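Local coordinates for amino acid adenylation domain-containing protein (Bacillus stratosphericus LAMA 585, PDB 6ULY), which probably activates the keto acid 4-methyl-2-oxopentanoate as an acyl adenylate for nonribosomal depsipeptide synthesis, at residues C188-S192 with S334-S338; R194-N199 with G414-M418. All coordinates share one frame; numbering follows the deposited sequence.

Contact 1 (C188-S192 with S334-S338); sequences CVEHS and SEISS. With QA7 (5'-O-{(S)-hydroxy[(4-methyl-2-oxopentanoyl)oxy]phosphoryl}adenosine), chain C.
His191 reaches from strand 188-192 to the turn at 334-338 and closes the contact with one short, nearly straight hydrogen bond. Its NE2 donates to Ser334 O at 2.5 Å (174°), with the acceptor in the ring plane. The same carbonyl also accepts from the backbone N of Ser337, and the second ring nitrogen, ND1, is bonded to Ser195 OG, so partners on both nitrogens hold the ring in a set rotation. Val189, two residues earlier on the same side of the strand, adds the apolar part. Its CG1 lies 3.9 Å from Glu335 CA, while CG2 packs 3.5 Å from Ser334 OG and meets Glu335 CG, the two side chains crossing at about a right angle. Ser334 and Glu335 fit the Ser/Thr-Glu pair of core motif A5 of the adenylation domains; Ser334 is itself a residue of the acyl-adenylate pocket, its backbone N donating to QA7 O29 at 2.9 Å. Ser334 OG, turned between its own N and carbonyl carbon (chi1 69°), donates to Glu335 OE1 from above the carboxylate plane. Tyr421 OH holds the other carboxylate oxygen, and Met418 packs against Val189, His191 and Glu335.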
loop_
_atom_site.group_PDB
_atom_site.type_symbol
_atom_site.label_atom_id
_atom_site.label_comp_id
_atom_site.label_asym_id
_atom_site.label_seq_id
_atom_site.Cartn_x
_atom_site.Cartn_y
_atom_site.Cartn_z
ATOM N N CYS A 188 4.542 -12.285 -0.866
ATOM C CA CYS A 188 5.033 -13.606 -1.225
ATOM C C CYS A 188 4.324 -14.650 -0.367
ATOM O O CYS A 188 4.783 -15.000 0.722
ATOM C CB CYS A 188 6.531 -13.647 -1.040
ATOM S SG CYS A 188 7.375 -14.776 -2.128
ATOM N N VAL A 189 3.201 -15.153 -0.875
ATOM C CA VAL A 189 2.407 -16.128 -0.138
ATOM C C VAL A 189 3.153 -17.455 -0.127
ATOM O O VAL A 189 3.424 -18.039 -1.182
ATOM C CB VAL A 189 1.010 -16.268 -0.757
ATOM C CG1 VAL A 189 0.196 -17.350 -0.050
ATOM C CG2 VAL A 189 0.276 -14.922 -0.705
ATOM N N GLU A 190 3.495 -17.933 1.068
ATOM C CA GLU A 190 4.226 -19.183 1.236
ATOM C C GLU A 190 3.265 -20.264 1.715
ATOM O O GLU A 190 2.640 -20.122 2.770
ATOM C CB GLU A 190 5.383 -19.009 2.222
ATOM C CG GLU A 190 6.181 -20.284 2.467
ATOM C CD GLU A 190 7.428 -20.054 3.301
ATOM O OE1 GLU A 190 8.390 -20.834 3.144
ATOM O OE2 GLU A 190 7.451 -19.098 4.108
ATOM N N HIS A 191 3.150 -21.342 0.943
ATOM C CA HIS A 191 2.226 -22.423 1.238
ATOM C C HIS A 191 2.983 -23.707 1.533
ATOM O O HIS A 191 4.142 -23.876 1.151
ATOM C CB HIS A 191 1.256 -22.660 0.076
ATOM C CG HIS A 191 0.021 -21.819 0.143
ATOM N ND1 HIS A 191 -0.961 -22.016 1.088
ATOM C CD2 HIS A 191 -0.395 -20.783 -0.622
ATOM C CE1 HIS A 191 -1.926 -21.131 0.910
ATOM N NE2 HIS A 191 -1.607 -20.373 -0.124
ATOM N N SER A 192 2.300 -24.615 2.215
ATOM C CA SER A 192 2.821 -25.936 2.514
ATOM C C SER A 192 2.007 -26.984 1.769
ATOM O O SER A 192 0.928 -26.707 1.236
ATOM C CB SER A 192 2.779 -26.198 4.023
ATOM O OG SER A 192 1.439 -26.387 4.445
ATOM N N SER A 334 -5.326 -16.405 -2.781
ATOM C CA SER A 334 -4.060 -17.125 -2.780
ATOM C C SER A 334 -3.653 -17.496 -1.359
ATOM O O SER A 334 -3.102 -18.579 -1.127
ATOM C CB SER A 334 -2.978 -16.282 -3.455
ATOM O OG SER A 334 -2.651 -15.162 -2.657
ATOM N N GLU A 335 -3.943 -16.619 -0.388
ATOM C CA GLU A 335 -3.549 -16.862 0.997
ATOM C C GLU A 335 -4.274 -18.048 1.619
ATOM O O GLU A 335 -3.817 -18.564 2.646
ATOM C CB GLU A 335 -3.806 -15.620 1.858
ATOM C CG GLU A 335 -2.903 -14.442 1.552
ATOM C CD GLU A 335 -3.470 -13.520 0.492
ATOM O OE1 GLU A 335 -4.309 -13.973 -0.319
ATOM O OE2 GLU A 335 -3.076 -12.337 0.472
ATOM N N ILE A 336 -5.386 -18.488 1.030
ATOM C CA ILE A 336 -6.152 -19.607 1.571
ATOM C C ILE A 336 -6.244 -20.719 0.529
ATOM O O ILE A 336 -7.180 -21.529 0.546
ATOM C CB ILE A 336 -7.545 -19.142 2.039
ATOM C CG1 ILE A 336 -8.323 -18.506 0.884
ATOM C CG2 ILE A 336 -7.419 -18.131 3.191
ATOM C CD1 ILE A 336 -9.681 -17.974 1.282
ATOM N N SER A 337 -5.266 -20.764 -0.383
ATOM C CA SER A 337 -5.080 -21.870 -1.325
ATOM C C SER A 337 -6.197 -21.970 -2.362
ATOM O O SER A 337 -6.528 -23.069 -2.815
ATOM C CB SER A 337 -4.944 -23.207 -0.587
ATOM O OG SER A 337 -3.816 -23.201 0.265
ATOM N N SER A 338 -6.763 -20.827 -2.756
ATOM C CA SER A 338 -7.765 -20.720 -3.818
ATOM C C SER A 338 -9.168 -20.769 -3.214
ATOM O O SER A 338 -9.407 -20.171 -2.159
ATOM C CB SER A 338 -7.558 -21.791 -4.910
ATOM O OG SER A 338 -8.179 -23.035 -4.625
HETATM C C01 QA7 C . -12.135 -18.900 -6.830
HETATM C C02 QA7 C . -10.764 -18.493 -7.219
HETATM C C03 QA7 C . -9.809 -19.640 -7.029
HETATM C C04 QA7 C . -10.503 -17.230 -6.465
HETATM C C05 QA7 C . -9.140 -17.028 -5.881
HETATM C C06 QA7 C . -8.406 -15.759 -6.164
HETATM C C10 QA7 C . -8.334 -12.916 -4.171
HETATM C C11 QA7 C . -9.205 -11.852 -4.137
HETATM C C12 QA7 C . -10.198 -12.021 -2.911
HETATM C C13 QA7 C . -11.211 -11.434 -3.266
HETATM C C14 QA7 C . -11.270 -11.510 -4.910
HETATM C C16 QA7 C . -12.064 -13.679 -5.490
HETATM C C18 QA7 C . -14.151 -13.334 -5.754
HETATM C C19 QA7 C . -15.523 -13.354 -5.987
HETATM C C21 QA7 C . -15.642 -11.172 -5.532
HETATM C C23 QA7 C . -13.593 -12.176 -5.415
HETATM N N15 QA7 C . -12.284 -12.419 -5.268
HETATM N N17 QA7 C . -13.191 -14.255 -5.788
HETATM N N20 QA7 C . -16.213 -12.273 -5.859
HETATM N N22 QA7 C . -14.379 -11.093 -5.312
HETATM N N24 QA7 C . -16.139 -14.560 -6.336
HETATM O O07 QA7 C . -7.231 -15.456 -5.572
HETATM O O09 QA7 C . -7.417 -12.809 -5.195
HETATM O O25 QA7 C . -10.140 -11.888 -5.304
HETATM O O26 QA7 C . -11.238 -10.016 -3.012
HETATM O O27 QA7 C . -9.698 -11.567 -1.568
HETATM O O28 QA7 C . -5.742 -13.952 -6.694
HETATM O O29 QA7 C . -5.560 -14.113 -4.473
HETATM O O30 QA7 C . -8.862 -15.036 -6.898
HETATM O O31 QA7 C . -8.699 -17.819 -5.198
HETATM P P08 QA7 C . -6.503 -14.049 -5.505
#

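Contact 2 (R194-N199 with G414-M418)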
loop_
_atom_site.group_PDB
_atom_site.type_symbol
_atom_site.label_atom_id
_atom_site.label_comp_id
_atom_site.label_asym_id
_atom_site.label_seq_id
_atom_site.Cartn_x
_atom_site.Cartn_y
_atom_site.Cartn_z
ATOM N N ARG A 194 0.430 -29.267 3.225
ATOM C CA ARG A 194 -0.772 -29.486 4.023
ATOM C C ARG A 194 -1.859 -28.475 3.678
ATOM O O ARG A 194 -3.023 -28.842 3.489
ATOM C CB ARG A 194 -0.426 -29.415 5.512
ATOM C CG ARG A 194 -1.548 -29.878 6.430
ATOM C CD ARG A 194 -1.232 -29.640 7.900
ATOM N NE ARG A 194 -0.013 -30.316 8.339
ATOM C CZ ARG A 194 0.062 -31.606 8.656
ATOM N NH1 ARG A 194 -1.011 -32.383 8.576
ATOM N NH2 ARG A 194 1.220 -32.124 9.050
ATOM N N SER A 195 -1.502 -27.191 3.602
ATOM C CA SER A 195 -2.513 -26.170 3.335
ATOM C C SER A 195 -3.085 -26.317 1.932
ATOM O O SER A 195 -4.299 -26.196 1.734
ATOM C CB SER A 195 -1.926 -24.773 3.539
ATOM O OG SER A 195 -0.738 -24.576 2.789
ATOM N N VAL A 196 -2.232 -26.589 0.944
ATOM C CA VAL A 196 -2.719 -26.778 -0.418
ATOM C C VAL A 196 -3.604 -28.016 -0.497
ATOM O O VAL A 196 -4.744 -27.954 -0.973
ATOM C CB VAL A 196 -1.535 -26.857 -1.398
ATOM C CG1 VAL A 196 -2.015 -27.220 -2.782
ATOM C CG2 VAL A 196 -0.783 -25.524 -1.412
ATOM N N LEU A 197 -3.105 -29.153 -0.004
ATOM C CA LEU A 197 -3.877 -30.387 -0.097
ATOM C C LEU A 197 -5.188 -30.294 0.665
ATOM O O LEU A 197 -6.178 -30.926 0.276
ATOM C CB LEU A 197 -3.057 -31.563 0.423
ATOM C CG LEU A 197 -1.977 -32.083 -0.525
ATOM C CD1 LEU A 197 -1.126 -33.125 0.180
ATOM C CD2 LEU A 197 -2.601 -32.657 -1.779
ATOM N N ALA A 198 -5.217 -29.520 1.751
ATOM C CA ALA A 198 -6.461 -29.335 2.489
ATOM C C ALA A 198 -7.502 -28.631 1.630
ATOM O O ALA A 198 -8.687 -28.983 1.661
ATOM C CB ALA A 198 -6.200 -28.540 3.769
ATOM N N ASN A 199 -7.079 -27.625 0.863
ATOM C CA ASN A 199 -7.995 -26.985 -0.073
ATOM C C ASN A 199 -8.391 -27.943 -1.188
ATOM O O ASN A 199 -9.565 -28.015 -1.569
ATOM C CB ASN A 199 -7.355 -25.727 -0.657
ATOM C CG ASN A 199 -8.294 -24.973 -1.571
ATOM O OD1 ASN A 199 -8.585 -25.413 -2.681
ATOM N ND2 ASN A 199 -8.778 -23.833 -1.105
ATOM N N GLY A 414 -9.364 -22.082 8.900
ATOM C CA GLY A 414 -9.290 -23.419 8.373
ATOM C C GLY A 414 -7.876 -23.901 8.149
ATOM O O GLY A 414 -6.894 -23.220 8.465
ATOM N N PRO A 415 -7.751 -25.102 7.587
ATOM C CA PRO A 415 -6.434 -25.702 7.359
ATOM C C PRO A 415 -5.778 -25.328 6.041
ATOM O O PRO A 415 -4.690 -25.840 5.757
ATOM C CB PRO A 415 -6.760 -27.198 7.385
ATOM C CG PRO A 415 -8.134 -27.269 6.780
ATOM C CD PRO A 415 -8.848 -26.015 7.209
ATOM N N THR A 416 -6.402 -24.471 5.235
ATOM C CA THR A 416 -5.881 -24.114 3.922
ATOM C C THR A 416 -5.070 -22.827 3.941
ATOM O O THR A 416 -4.600 -22.391 2.885
ATOM C CB THR A 416 -7.028 -23.970 2.916
ATOM O OG1 THR A 416 -7.749 -22.762 3.182
ATOM C CG2 THR A 416 -7.986 -25.144 3.005
ATOM N N THR A 417 -4.898 -22.213 5.108
ATOM C CA THR A 417 -4.250 -20.913 5.184
ATOM C C THR A 417 -2.747 -21.044 4.960
ATOM O O THR A 417 -2.114 -22.009 5.398
ATOM C CB THR A 417 -4.530 -20.266 6.542
ATOM O OG1 THR A 417 -5.939 -20.038 6.683
ATOM C CG2 THR A 417 -3.805 -18.943 6.671
ATOM N N MET A 418 -2.184 -20.062 4.262
ATOM C CA MET A 418 -0.750 -20.008 4.020
ATOM C C MET A 418 0.031 -20.021 5.332
ATOM O O MET A 418 -0.494 -19.716 6.405
ATOM C CB MET A 418 -0.399 -18.733 3.251
ATOM C CG MET A 418 -0.834 -17.467 3.979
ATOM S SD MET A 418 -0.094 -15.954 3.337
ATOM C CE MET A 418 -0.807 -14.750 4.448
#
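Ser195, Ala198 and Asn199 on one side of helix 193-207 pack against the loop Pro415-Thr416-Thr417, a close helix-on-loop contact without a direct hydrogen bond. The loop links strand 408-413 of the five-stranded antiparallel sheet to the short strand 420-421, which borders strand 188-192 in the seven-stranded mixed sheet. The backbones come nearest at Ser195 and Thr416, whose CA atoms are 4.0 Å apart. Two CA-H...O contacts run in opposite senses here: Ser195 CA points its hydrogen at Pro415 O (3.3 Å, 158° at the hydrogen), and Thr416 CA points at Ser195 O (3.4 Å, 146°). Small side chains permit this approach. The methyl of Ala198 rests against the CB-CG side of the pyrrolidine ring, 3.8 Å from Pro415 CG, and also faces the proline carbonyl. Thr416 places its methyl anti to its carbonyl carbon, where CG2 lies 3.4 Å from Asn199 N and 3.8 Å from Asn199 CB. Ser195 contributes its CB, 3.3 Å from Thr417 O, whereas its hydroxyl, set between its own N and carbonyl carbon (chi1 53°), turns back to the backbone N of Ser192 and to His191 ND1. The polar ends are likewise engaged elsewhere: Thr416 OG1 with Ile336 O, and Asn199 ND2 with Ala339 O. Arg194 touches the loop little, and its NE forms a salt bridge with Asp171. With no hydrogen bond crossing directly, the interface consists of van der Waals packing and weak CH...O contacts, while the polar ends of Ser195, Thr416 and Asn199 bind other parts of the chain.

Overall arrangement
From the N terminus, strand 188-192 runs directly into helix 193-207, so the first halves of both contacts are chain neighbours. Contact 1 closes a loop of 141 residues at the turn 334-338; contact 2 closes one of 214 residues at 414-418. Because their segments alternate, the two closures cross. Their second halves also meet: Met418 N lies 2.7 Å from Glu335 O and Ser337 OG lies 2.9 Å from Thr416 O, both probable hydrogen bonds. Contact 1 ties the seven-stranded mixed sheet to a turn of the nine-stranded one beside the bound adenylate, and contact 2 ties helix 193-207 to the loop leaving the antiparallel sheet.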